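Local coordinates for possible periplasmic protein (Campylobacter jejuni, PDB 3RGC), which is a SurA-like periplasmic chaperone and probably also has peptidyl-prolyl cis-trans isomerase activity, at the interface of chains A and B. Coordinates in Å, arbitrary orientation; residue numbers count along the deposited sequence, not the author numbering. Chains: chain A/B, Possible periplasmic protein.

The interface of chains A and B. Residues chain A 182, 184, 187; chain B 146, 150, 191-192, 198.
A:Pro184 meets B:Val191 at the apolar centre of this patch, where two copies of a SurA-like chaperone touch in the deposited assembly, chiefly through loop and helix residues of the Cj1289-like C-terminal region, which probably has the parvulin-type isomerase fold. The structure alone does not show whether this pairing forms in the periplasm. CG of A:Pro184, the outer carbon of the pyrrolidine ring, reaches the methyl CG1 of B:Val191 at 3.4 Å, a tight carbon contact, with CB of the valine close behind. The two side chains cross at about a right angle, so the proline ring lies across the valine branch. CG1 stands opposite the backbone N of the valine (chi1 172°), and the branched residue thus offers a methyl to the ring. A rigid proline suits the place, having little conformational freedom to lose on packing.

On the neighbouring side of the ring, CD of A:Pro184 rests 3.9 Å from CB of B:Pro146, the first residue of helix 146-154; this pair, too, meets nearly perpendicular. Within chain B, CB of B:Pro146 lies 3.6 Å above the plane of the B:Tyr198 ring, over its centre. The tyrosine is thus a second-shell support that adds little direct contact with chain A. Proline is well tolerated in the first turn of a helix, where its missing N-H costs no helical bond.

Farther out, CG of B:Pro146 sits 3.3 Å from the backbone O of A:Gln182, which contributes through this carbonyl while its amide bends away.

One turn along its helix, B:Glu150 brings the carboxylate oxygen OE2 to 3.7 Å from CB of A:Pro184. Its chain bends at chi2 (-62°), packing the carboxylate beside the apolar ring at the rim, where it may also face solvent.

On the other side, backbone O of B:Val191 lies 3.5 Å from CB of A:Pro184. The hydroxyl OG of A:Ser187 gives this O of B:Val191 a weak hydrogen bond of 3.2 Å, the short side chain bringing a donor up to the main-chain carbonyl with little bulk.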
loop_
_atom_site.group_PDB
_atom_site.type_symbol
_atom_site.label_atom_id
_atom_site.label_comp_id
_atom_site.label_asym_id
_atom_site.label_seq_id
_atom_site.Cartn_x
_atom_site.Cartn_y
_atom_site.Cartn_z
ATOM N N GLN A 182 11.371 7.586 1.440
ATOM C CA GLN A 182 11.087 6.332 2.145
ATOM C C GLN A 182 9.590 6.024 2.237
ATOM O O GLN A 182 9.208 4.877 2.427
ATOM C CB GLN A 182 11.665 6.335 3.571
ATOM C CG GLN A 182 13.065 6.862 3.701
ATOM C CD GLN A 182 14.050 6.267 2.717
ATOM O OE1 GLN A 182 14.058 5.063 2.467
ATOM N NE2 GLN A 182 14.880 7.127 2.127
ATOM N N PRO A 184 5.926 5.049 1.374
ATOM C CA PRO A 184 5.193 4.324 0.318
ATOM C C PRO A 184 4.196 5.221 -0.415
ATOM O O PRO A 184 3.553 6.077 0.194
ATOM C CB PRO A 184 4.431 3.237 1.101
ATOM C CG PRO A 184 5.266 3.033 2.356
ATOM C CD PRO A 184 5.858 4.370 2.684
ATOM N N SER A 187 0.915 6.625 1.274
ATOM C CA SER A 187 1.071 6.817 2.708
ATOM C C SER A 187 1.534 8.220 3.066
ATOM O O SER A 187 2.003 8.975 2.204
ATOM C CB SER A 187 2.024 5.780 3.278
ATOM O OG SER A 187 1.513 4.477 3.045
ATOM N N PRO B 146 9.854 1.418 6.431
ATOM C CA PRO B 146 8.889 1.099 5.377
ATOM C C PRO B 146 9.570 0.416 4.189
ATOM O O PRO B 146 8.959 -0.424 3.537
ATOM C CB PRO B 146 8.307 2.463 5.003
ATOM C CG PRO B 146 9.382 3.469 5.412
ATOM C CD PRO B 146 10.125 2.865 6.556
ATOM N N GLU B 150 8.731 -2.890 2.017
ATOM C CA GLU B 150 8.704 -2.816 0.555
ATOM C C GLU B 150 9.480 -3.983 -0.040
ATOM O O GLU B 150 8.993 -4.675 -0.928
ATOM C CB GLU B 150 9.269 -1.491 0.039
ATOM C CG GLU B 150 8.321 -0.307 0.167
ATOM C CD GLU B 150 7.049 -0.491 -0.637
ATOM O OE1 GLU B 150 7.000 -1.420 -1.473
ATOM O OE2 GLU B 150 6.094 0.289 -0.430
ATOM N N VAL B 191 2.379 -1.201 1.421
ATOM C CA VAL B 191 2.904 -0.862 2.727
ATOM C C VAL B 191 2.086 0.286 3.317
ATOM O O VAL B 191 1.945 1.346 2.704
ATOM C CB VAL B 191 4.388 -0.481 2.667
ATOM C CG1 VAL B 191 4.853 0.048 4.031
ATOM C CG2 VAL B 191 5.240 -1.681 2.208
ATOM N N LEU B 192 1.553 0.068 4.514
ATOM C CA LEU B 192 0.584 0.978 5.110
ATOM C C LEU B 192 1.119 1.644 6.379
ATOM O O LEU B 192 1.898 1.038 7.109
ATOM C CB LEU B 192 -0.691 0.201 5.457
ATOM C CG LEU B 192 -1.423 -0.501 4.314
ATOM C CD1 LEU B 192 -2.763 -1.039 4.800
ATOM C CD2 LEU B 192 -1.617 0.465 3.148
ATOM N N TYR B 198 5.067 0.894 10.369
ATOM C CA TYR B 198 4.460 0.483 9.102
ATOM C C TYR B 198 3.976 -0.949 9.163
ATOM O O TYR B 198 4.430 -1.726 10.009
ATOM C CB TYR B 198 5.437 0.699 7.930
ATOM C CG TYR B 198 5.800 2.150 7.803
ATOM C CD1 TYR B 198 4.953 3.037 7.149
ATOM C CD2 TYR B 198 6.964 2.651 8.376
ATOM C CE1 TYR B 198 5.255 4.377 7.049
ATOM C CE2 TYR B 198 7.282 4.000 8.284
ATOM C CZ TYR B 198 6.421 4.858 7.613
ATOM O OH TYR B 198 6.710 6.203 7.509
#